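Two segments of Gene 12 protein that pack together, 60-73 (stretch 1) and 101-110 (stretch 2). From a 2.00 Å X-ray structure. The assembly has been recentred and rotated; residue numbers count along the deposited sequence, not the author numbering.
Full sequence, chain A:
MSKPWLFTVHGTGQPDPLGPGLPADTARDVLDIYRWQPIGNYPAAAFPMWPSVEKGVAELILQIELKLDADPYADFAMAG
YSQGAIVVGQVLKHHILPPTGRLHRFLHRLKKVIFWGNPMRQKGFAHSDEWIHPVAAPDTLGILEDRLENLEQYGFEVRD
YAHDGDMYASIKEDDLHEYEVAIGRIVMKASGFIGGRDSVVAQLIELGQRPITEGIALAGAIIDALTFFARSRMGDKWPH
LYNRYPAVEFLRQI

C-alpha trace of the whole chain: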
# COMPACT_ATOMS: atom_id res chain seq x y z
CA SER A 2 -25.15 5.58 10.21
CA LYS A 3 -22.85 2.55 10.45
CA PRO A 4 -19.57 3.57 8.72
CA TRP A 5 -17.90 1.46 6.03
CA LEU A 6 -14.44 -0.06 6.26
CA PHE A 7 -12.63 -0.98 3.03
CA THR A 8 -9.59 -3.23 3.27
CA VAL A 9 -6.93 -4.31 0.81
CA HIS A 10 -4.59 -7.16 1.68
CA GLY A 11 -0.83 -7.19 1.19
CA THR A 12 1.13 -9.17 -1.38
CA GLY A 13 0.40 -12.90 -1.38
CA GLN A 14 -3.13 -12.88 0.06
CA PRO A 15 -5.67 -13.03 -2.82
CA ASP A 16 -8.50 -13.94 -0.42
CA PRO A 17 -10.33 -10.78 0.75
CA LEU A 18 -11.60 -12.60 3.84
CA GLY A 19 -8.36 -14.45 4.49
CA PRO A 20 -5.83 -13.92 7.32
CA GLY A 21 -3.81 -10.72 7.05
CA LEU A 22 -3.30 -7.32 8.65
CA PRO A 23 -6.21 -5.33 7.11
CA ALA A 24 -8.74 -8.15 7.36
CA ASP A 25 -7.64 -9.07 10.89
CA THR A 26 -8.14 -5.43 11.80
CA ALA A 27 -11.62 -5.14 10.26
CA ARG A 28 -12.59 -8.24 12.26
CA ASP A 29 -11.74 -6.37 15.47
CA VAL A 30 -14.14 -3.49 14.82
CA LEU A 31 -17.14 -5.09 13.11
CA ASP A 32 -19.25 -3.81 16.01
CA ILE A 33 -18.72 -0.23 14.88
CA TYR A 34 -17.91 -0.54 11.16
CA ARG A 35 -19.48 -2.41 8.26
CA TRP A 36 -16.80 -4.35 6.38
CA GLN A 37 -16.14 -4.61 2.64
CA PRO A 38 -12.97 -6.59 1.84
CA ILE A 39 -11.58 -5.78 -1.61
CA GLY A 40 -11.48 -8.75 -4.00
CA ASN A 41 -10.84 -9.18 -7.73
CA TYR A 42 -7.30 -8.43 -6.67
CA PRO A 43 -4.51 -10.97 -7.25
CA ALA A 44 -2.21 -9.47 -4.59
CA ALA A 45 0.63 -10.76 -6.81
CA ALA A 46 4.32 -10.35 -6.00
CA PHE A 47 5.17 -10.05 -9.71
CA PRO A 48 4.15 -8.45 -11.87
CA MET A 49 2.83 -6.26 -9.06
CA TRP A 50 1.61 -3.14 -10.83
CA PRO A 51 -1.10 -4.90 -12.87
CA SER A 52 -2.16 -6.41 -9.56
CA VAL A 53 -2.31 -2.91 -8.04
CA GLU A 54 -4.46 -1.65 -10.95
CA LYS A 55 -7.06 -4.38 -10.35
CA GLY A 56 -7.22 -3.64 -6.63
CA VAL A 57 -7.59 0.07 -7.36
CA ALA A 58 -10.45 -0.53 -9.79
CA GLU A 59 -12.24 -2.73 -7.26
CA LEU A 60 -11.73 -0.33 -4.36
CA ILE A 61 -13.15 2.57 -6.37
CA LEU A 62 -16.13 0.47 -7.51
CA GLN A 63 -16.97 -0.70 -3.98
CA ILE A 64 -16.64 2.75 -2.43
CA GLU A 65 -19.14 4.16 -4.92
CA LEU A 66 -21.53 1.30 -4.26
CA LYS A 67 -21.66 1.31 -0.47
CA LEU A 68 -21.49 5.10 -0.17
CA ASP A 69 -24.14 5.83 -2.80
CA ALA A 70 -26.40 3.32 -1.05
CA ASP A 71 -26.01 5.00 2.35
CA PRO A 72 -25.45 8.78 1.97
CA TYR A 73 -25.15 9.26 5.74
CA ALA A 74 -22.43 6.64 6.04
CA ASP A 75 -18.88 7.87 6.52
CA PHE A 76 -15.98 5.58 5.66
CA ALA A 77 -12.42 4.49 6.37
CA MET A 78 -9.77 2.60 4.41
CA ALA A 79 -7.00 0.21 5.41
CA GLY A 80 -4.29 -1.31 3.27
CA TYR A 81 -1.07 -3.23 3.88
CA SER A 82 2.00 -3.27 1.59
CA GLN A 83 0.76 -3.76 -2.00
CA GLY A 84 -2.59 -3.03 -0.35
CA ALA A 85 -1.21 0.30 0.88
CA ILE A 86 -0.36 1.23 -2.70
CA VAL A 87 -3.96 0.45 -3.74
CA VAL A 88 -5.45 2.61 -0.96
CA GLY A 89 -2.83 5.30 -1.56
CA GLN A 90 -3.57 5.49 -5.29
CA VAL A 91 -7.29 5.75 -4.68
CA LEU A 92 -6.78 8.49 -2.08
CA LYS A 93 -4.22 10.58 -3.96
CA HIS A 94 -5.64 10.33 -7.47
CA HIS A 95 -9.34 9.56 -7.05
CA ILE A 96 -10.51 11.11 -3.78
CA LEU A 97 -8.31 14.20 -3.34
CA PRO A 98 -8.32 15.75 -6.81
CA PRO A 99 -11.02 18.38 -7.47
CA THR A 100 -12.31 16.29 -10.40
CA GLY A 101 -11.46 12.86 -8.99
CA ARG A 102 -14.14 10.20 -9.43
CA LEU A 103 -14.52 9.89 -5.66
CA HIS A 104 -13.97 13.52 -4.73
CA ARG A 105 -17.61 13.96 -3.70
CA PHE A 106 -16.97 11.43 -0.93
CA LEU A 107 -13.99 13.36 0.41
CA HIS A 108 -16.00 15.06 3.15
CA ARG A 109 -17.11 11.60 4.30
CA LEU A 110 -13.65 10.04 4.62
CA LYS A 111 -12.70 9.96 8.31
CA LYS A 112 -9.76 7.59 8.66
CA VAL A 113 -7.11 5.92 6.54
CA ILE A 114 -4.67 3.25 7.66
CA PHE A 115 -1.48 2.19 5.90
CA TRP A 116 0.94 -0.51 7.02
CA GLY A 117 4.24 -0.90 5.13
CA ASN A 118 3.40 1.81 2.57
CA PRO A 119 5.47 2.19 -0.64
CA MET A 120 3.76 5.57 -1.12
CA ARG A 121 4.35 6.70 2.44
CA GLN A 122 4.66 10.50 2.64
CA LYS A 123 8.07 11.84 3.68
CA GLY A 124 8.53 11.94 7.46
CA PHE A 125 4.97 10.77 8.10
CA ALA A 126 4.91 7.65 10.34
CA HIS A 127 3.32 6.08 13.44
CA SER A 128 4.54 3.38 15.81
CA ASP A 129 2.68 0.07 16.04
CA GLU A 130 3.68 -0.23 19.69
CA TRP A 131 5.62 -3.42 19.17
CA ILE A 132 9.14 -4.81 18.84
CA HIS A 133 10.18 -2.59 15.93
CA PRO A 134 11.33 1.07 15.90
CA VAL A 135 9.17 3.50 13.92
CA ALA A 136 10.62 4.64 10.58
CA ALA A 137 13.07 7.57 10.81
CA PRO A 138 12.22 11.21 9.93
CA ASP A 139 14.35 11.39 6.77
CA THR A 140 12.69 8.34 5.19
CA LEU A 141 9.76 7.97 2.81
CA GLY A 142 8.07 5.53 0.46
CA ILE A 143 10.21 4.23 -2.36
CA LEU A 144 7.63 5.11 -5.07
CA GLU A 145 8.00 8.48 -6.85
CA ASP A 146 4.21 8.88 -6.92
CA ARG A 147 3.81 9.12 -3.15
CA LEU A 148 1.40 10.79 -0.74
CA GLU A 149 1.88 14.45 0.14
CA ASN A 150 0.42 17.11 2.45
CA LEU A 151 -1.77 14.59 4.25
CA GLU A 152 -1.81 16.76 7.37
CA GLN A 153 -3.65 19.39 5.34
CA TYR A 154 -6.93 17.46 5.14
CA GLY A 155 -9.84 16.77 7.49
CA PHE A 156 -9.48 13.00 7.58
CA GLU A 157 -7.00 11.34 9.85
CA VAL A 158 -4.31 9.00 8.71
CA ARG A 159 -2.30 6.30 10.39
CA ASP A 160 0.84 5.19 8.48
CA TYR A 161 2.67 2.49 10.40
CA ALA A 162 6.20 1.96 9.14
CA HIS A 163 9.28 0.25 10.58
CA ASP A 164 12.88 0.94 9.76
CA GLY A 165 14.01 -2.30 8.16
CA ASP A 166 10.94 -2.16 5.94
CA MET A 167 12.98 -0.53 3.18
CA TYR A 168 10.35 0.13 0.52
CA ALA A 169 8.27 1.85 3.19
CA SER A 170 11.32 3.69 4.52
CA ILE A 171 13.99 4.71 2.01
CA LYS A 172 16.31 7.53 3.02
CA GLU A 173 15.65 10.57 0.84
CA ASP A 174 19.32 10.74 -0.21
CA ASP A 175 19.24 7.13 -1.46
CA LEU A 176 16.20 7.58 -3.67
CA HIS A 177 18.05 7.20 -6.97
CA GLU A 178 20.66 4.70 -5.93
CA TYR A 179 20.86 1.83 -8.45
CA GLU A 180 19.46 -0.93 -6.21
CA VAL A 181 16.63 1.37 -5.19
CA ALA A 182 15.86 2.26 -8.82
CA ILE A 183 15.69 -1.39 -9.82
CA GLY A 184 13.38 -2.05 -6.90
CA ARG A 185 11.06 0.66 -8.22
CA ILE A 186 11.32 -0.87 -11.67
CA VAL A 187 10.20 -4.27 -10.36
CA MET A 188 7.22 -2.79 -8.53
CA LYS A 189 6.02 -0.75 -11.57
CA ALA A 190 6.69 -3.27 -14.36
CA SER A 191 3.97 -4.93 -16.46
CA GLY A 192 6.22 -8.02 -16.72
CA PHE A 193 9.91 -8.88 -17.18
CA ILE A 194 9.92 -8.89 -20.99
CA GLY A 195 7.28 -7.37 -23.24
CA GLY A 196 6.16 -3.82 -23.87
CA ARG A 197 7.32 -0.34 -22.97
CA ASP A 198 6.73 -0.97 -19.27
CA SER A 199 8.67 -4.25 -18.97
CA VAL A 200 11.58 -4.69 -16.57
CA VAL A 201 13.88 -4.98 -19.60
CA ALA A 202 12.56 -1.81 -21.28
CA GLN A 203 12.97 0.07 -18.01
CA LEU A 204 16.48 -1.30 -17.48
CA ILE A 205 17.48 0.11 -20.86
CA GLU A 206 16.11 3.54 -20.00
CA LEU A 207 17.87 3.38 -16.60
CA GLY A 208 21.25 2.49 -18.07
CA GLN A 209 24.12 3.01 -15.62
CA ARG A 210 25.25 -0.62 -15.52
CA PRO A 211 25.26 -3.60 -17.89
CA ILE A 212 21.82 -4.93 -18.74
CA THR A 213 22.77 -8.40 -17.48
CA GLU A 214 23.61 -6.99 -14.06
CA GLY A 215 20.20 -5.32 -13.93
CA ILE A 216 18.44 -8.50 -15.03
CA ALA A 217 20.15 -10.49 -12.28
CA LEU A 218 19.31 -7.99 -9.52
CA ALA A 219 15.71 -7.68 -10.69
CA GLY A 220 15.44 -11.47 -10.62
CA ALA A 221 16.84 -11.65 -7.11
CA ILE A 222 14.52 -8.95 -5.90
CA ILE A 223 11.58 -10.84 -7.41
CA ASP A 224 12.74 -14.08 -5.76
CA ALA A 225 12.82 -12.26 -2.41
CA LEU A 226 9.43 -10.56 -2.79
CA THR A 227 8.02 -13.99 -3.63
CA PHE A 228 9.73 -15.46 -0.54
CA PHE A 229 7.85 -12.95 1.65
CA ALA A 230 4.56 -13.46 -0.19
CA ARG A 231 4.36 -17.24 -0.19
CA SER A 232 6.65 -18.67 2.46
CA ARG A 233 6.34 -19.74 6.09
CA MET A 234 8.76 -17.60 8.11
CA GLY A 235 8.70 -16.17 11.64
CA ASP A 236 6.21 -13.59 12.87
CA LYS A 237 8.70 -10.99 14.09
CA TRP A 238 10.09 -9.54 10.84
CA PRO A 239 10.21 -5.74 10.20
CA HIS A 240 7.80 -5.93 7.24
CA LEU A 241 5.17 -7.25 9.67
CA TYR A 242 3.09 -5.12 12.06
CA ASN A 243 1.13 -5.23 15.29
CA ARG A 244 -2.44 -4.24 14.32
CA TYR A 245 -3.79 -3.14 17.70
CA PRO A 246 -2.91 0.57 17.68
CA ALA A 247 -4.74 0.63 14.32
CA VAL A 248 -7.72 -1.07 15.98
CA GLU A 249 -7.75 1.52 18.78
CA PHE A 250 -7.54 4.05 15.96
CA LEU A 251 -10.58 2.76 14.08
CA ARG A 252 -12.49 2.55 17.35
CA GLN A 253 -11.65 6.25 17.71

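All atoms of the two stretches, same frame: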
# COMPACT_ATOMS: atom_id res chain seq x y z
N LEU A 60 -11.52 -1.19 -5.52
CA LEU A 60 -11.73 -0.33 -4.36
C LEU A 60 -12.59 0.89 -4.72
O LEU A 60 -13.44 1.32 -3.94
CB LEU A 60 -10.39 0.12 -3.76
CG LEU A 60 -10.56 1.10 -2.60
CD1 LEU A 60 -11.47 0.51 -1.53
CD2 LEU A 60 -9.22 1.49 -2.02
N ILE A 61 -12.37 1.42 -5.92
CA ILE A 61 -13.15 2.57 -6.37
C ILE A 61 -14.61 2.15 -6.55
O ILE A 61 -15.52 2.81 -6.06
CB ILE A 61 -12.60 3.11 -7.70
CG1 ILE A 61 -11.26 3.81 -7.48
CG2 ILE A 61 -13.60 4.07 -8.33
CD1 ILE A 61 -10.48 4.04 -8.76
N LEU A 62 -14.80 1.03 -7.25
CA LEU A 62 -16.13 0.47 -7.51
C LEU A 62 -16.91 0.30 -6.21
O LEU A 62 -18.04 0.78 -6.09
CB LEU A 62 -15.99 -0.87 -8.23
CG LEU A 62 -17.21 -1.52 -8.90
CD1 LEU A 62 -16.86 -2.87 -9.50
CD2 LEU A 62 -18.36 -1.67 -7.93
N GLN A 63 -16.31 -0.39 -5.24
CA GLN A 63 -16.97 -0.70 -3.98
C GLN A 63 -17.32 0.54 -3.18
O GLN A 63 -18.39 0.63 -2.59
CB GLN A 63 -16.09 -1.64 -3.15
CG GLN A 63 -16.03 -3.06 -3.68
CD GLN A 63 -17.37 -3.77 -3.55
OE1 GLN A 63 -17.64 -4.74 -4.26
NE2 GLN A 63 -18.22 -3.28 -2.65
N ILE A 64 -16.40 1.51 -3.15
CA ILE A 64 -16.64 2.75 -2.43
C ILE A 64 -17.89 3.46 -2.95
O ILE A 64 -18.74 3.89 -2.18
CB ILE A 64 -15.43 3.70 -2.53
CG1 ILE A 64 -14.32 3.22 -1.59
CG2 ILE A 64 -15.86 5.12 -2.16
CD1 ILE A 64 -13.00 3.97 -1.76
N GLU A 65 -17.98 3.57 -4.27
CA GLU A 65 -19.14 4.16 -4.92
C GLU A 65 -20.41 3.42 -4.53
O GLU A 65 -21.43 4.04 -4.21
CB GLU A 65 -19.00 4.11 -6.43
CG GLU A 65 -18.03 5.12 -6.99
CD GLU A 65 -17.85 4.95 -8.48
OE1 GLU A 65 -18.29 3.91 -9.02
OE2 GLU A 65 -17.26 5.85 -9.11
N LEU A 66 -20.35 2.10 -4.57
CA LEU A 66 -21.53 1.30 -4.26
C LEU A 66 -22.04 1.58 -2.85
O LEU A 66 -23.12 2.14 -2.66
CB LEU A 66 -21.24 -0.19 -4.42
CG LEU A 66 -20.98 -0.67 -5.84
CD1 LEU A 66 -20.82 -2.18 -5.87
CD2 LEU A 66 -22.12 -0.23 -6.75
N LYS A 67 -21.25 1.19 -1.86
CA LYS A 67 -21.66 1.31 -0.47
C LYS A 67 -22.07 2.74 -0.12
O LYS A 67 -23.09 2.96 0.53
CB LYS A 67 -20.53 0.84 0.45
CG LYS A 67 -20.49 -0.66 0.67
CD LYS A 67 -20.62 -1.44 -0.63
CE LYS A 67 -20.73 -2.94 -0.35
NZ LYS A 67 -20.92 -3.73 -1.59
N LEU A 68 -21.28 3.71 -0.56
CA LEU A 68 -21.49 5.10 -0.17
C LEU A 68 -22.64 5.79 -0.90
O LEU A 68 -23.25 6.72 -0.37
CB LEU A 68 -20.19 5.90 -0.31
CG LEU A 68 -19.37 6.00 0.98
CD1 LEU A 68 -19.38 4.69 1.75
CD2 LEU A 68 -17.95 6.44 0.69
N ASP A 69 -22.95 5.34 -2.12
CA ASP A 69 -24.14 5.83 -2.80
C ASP A 69 -25.40 5.25 -2.14
O ASP A 69 -26.44 5.90 -2.07
CB ASP A 69 -24.12 5.49 -4.29
CG ASP A 69 -23.40 6.55 -5.12
OD1 ASP A 69 -23.22 7.67 -4.61
OD2 ASP A 69 -23.04 6.25 -6.28
N ALA A 70 -25.28 4.01 -1.67
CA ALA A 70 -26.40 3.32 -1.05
C ALA A 70 -26.77 3.94 0.29
O ALA A 70 -27.94 4.00 0.65
CB ALA A 70 -26.08 1.85 -0.89
N ASP A 71 -25.77 4.40 1.04
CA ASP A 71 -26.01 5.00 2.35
C ASP A 71 -25.31 6.36 2.47
O ASP A 71 -24.19 6.45 2.95
CB ASP A 71 -25.56 4.06 3.47
CG ASP A 71 -25.91 4.58 4.86
OD1 ASP A 71 -26.30 5.76 4.97
OD2 ASP A 71 -25.80 3.81 5.83
N PRO A 72 -26.00 7.42 2.03
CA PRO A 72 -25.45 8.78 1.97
C PRO A 72 -25.03 9.35 3.33
O PRO A 72 -24.29 10.33 3.37
CB PRO A 72 -26.61 9.60 1.40
CG PRO A 72 -27.45 8.61 0.66
CD PRO A 72 -27.36 7.35 1.47
N TYR A 73 -25.49 8.75 4.42
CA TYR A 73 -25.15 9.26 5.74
C TYR A 73 -24.02 8.45 6.35
O TYR A 73 -23.62 8.68 7.49
CB TYR A 73 -26.38 9.24 6.66
N GLY A 101 -11.60 14.29 -9.19
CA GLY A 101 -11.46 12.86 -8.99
C GLY A 101 -12.82 12.20 -8.92
O GLY A 101 -13.78 12.78 -8.41
N ARG A 102 -12.91 10.97 -9.43
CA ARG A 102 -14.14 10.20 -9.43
C ARG A 102 -14.79 10.08 -8.06
O ARG A 102 -16.01 9.98 -7.95
CB ARG A 102 -13.87 8.80 -10.00
CG ARG A 102 -15.10 7.93 -10.21
CD ARG A 102 -14.75 6.72 -11.06
NE ARG A 102 -15.76 5.67 -11.00
CZ ARG A 102 -15.58 4.42 -11.43
NH1 ARG A 102 -14.41 4.06 -11.96
NH2 ARG A 102 -16.55 3.52 -11.33
N LEU A 103 -13.99 10.09 -7.00
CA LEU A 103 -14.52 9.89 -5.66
C LEU A 103 -14.45 11.15 -4.80
O LEU A 103 -14.61 11.09 -3.58
CB LEU A 103 -13.79 8.74 -4.95
CG LEU A 103 -13.81 7.40 -5.68
CD1 LEU A 103 -12.97 6.38 -4.95
CD2 LEU A 103 -15.24 6.90 -5.83
N HIS A 104 -14.21 12.29 -5.45
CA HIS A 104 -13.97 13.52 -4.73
C HIS A 104 -15.18 13.93 -3.91
O HIS A 104 -15.03 14.51 -2.84
CB HIS A 104 -13.57 14.65 -5.69
CG HIS A 104 -13.22 15.92 -4.99
ND1 HIS A 104 -12.11 16.05 -4.18
CD2 HIS A 104 -13.83 17.13 -4.97
CE1 HIS A 104 -12.05 17.27 -3.70
NE2 HIS A 104 -13.08 17.95 -4.17
N ARG A 105 -16.37 13.62 -4.41
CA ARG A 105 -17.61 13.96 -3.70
C ARG A 105 -17.74 13.19 -2.39
O ARG A 105 -18.58 13.53 -1.56
CB ARG A 105 -18.83 13.71 -4.58
CG ARG A 105 -19.04 12.25 -4.95
CD ARG A 105 -20.01 12.12 -6.13
NE ARG A 105 -20.06 10.75 -6.64
CZ ARG A 105 -20.93 9.84 -6.24
NH1 ARG A 105 -21.83 10.15 -5.31
NH2 ARG A 105 -20.90 8.62 -6.75
N PHE A 106 -16.93 12.16 -2.20
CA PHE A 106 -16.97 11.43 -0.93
C PHE A 106 -15.91 11.94 0.03
O PHE A 106 -15.81 11.46 1.16
CB PHE A 106 -16.80 9.92 -1.14
CG PHE A 106 -17.84 9.30 -2.04
CD1 PHE A 106 -19.18 9.31 -1.67
CD2 PHE A 106 -17.48 8.70 -3.23
CE1 PHE A 106 -20.13 8.73 -2.50
CE2 PHE A 106 -18.43 8.13 -4.05
CZ PHE A 106 -19.76 8.15 -3.69
N LEU A 107 -15.11 12.91 -0.41
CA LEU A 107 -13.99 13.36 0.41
C LEU A 107 -14.43 13.78 1.80
O LEU A 107 -13.81 13.41 2.79
CB LEU A 107 -13.22 14.50 -0.28
CG LEU A 107 -12.09 15.11 0.55
CD1 LEU A 107 -11.16 14.03 1.09
CD2 LEU A 107 -11.30 16.13 -0.26
N HIS A 108 -15.51 14.55 1.88
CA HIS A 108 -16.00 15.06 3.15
C HIS A 108 -16.49 13.93 4.06
O HIS A 108 -16.75 14.15 5.25
CB HIS A 108 -17.11 16.10 2.93
CG HIS A 108 -18.38 15.51 2.41
ND1 HIS A 108 -18.53 15.11 1.09
CD2 HIS A 108 -19.57 15.26 3.01
CE1 HIS A 108 -19.75 14.64 0.92
NE2 HIS A 108 -20.40 14.71 2.07
N ARG A 109 -16.62 12.73 3.52
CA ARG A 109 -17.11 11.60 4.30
C ARG A 109 -16.00 10.64 4.75
O ARG A 109 -16.25 9.73 5.53
CB ARG A 109 -18.19 10.85 3.54
CG ARG A 109 -19.46 11.65 3.39
CD ARG A 109 -20.32 11.10 2.28
NE ARG A 109 -20.94 9.83 2.65
CZ ARG A 109 -21.66 9.11 1.81
NH1 ARG A 109 -21.85 9.53 0.56
NH2 ARG A 109 -22.20 7.96 2.21
N LEU A 110 -14.79 10.86 4.25
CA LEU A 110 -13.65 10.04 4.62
C LEU A 110 -13.13 10.51 5.98
O LEU A 110 -12.76 11.67 6.14
CB LEU A 110 -12.54 10.15 3.57
CG LEU A 110 -11.24 9.39 3.86
CD1 LEU A 110 -11.50 7.90 4.01
CD2 LEU A 110 -10.20 9.65 2.77
O HOH W 1 -18.59 7.97 -8.78

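How do the two backbones lie against each other? Stretch 1 is helical from Leu-60 to Ala-70, and Asp-71 is the first residue to leave helical geometry. Stretch 2 starts with a type I turn from Gly-101 to His-104 and continues as a 3-10 segment from His-104 to Arg-109. Both chains advance in the same sense: Glu-65 lies nearest Leu-103, Leu-68 nearest Phe-106 and Tyr-73 nearest Arg-109.

What fills the space between them? Ile-61, Ile-64 and Leu-68, spaced three and four residues apart, point toward stretch 2 and meet Leu-103 and Phe-106. Leu-103 CD1 is 4.0 Å from both Ile-61 CG1 and Ile-64 CD1, while Leu-68 CB approaches Phe-106 CE1 at 3.6 Å. These branched and aromatic side chains suit a buried, apolar seam.

Which charges fasten the more exposed side? Glu-65 OE2 accepts from Arg-102 NE at a very short 2.4 Å, and Glu-65 OE1 from Arg-102 NH2 at 2.9 Å. Asp-69 OD1 pairs with Arg-105 NH1 at 2.9 Å. A water links Glu-65 OE2 to Arg-105 NH2.

How is the helix end held? Buried Arg-109 donates from NH2 to Leu-68 O at 3.0 Å, a carbonyl left without an i+4 helical partner. Leu-68 CG and Pro-72 O cover opposite faces of its guanidinium.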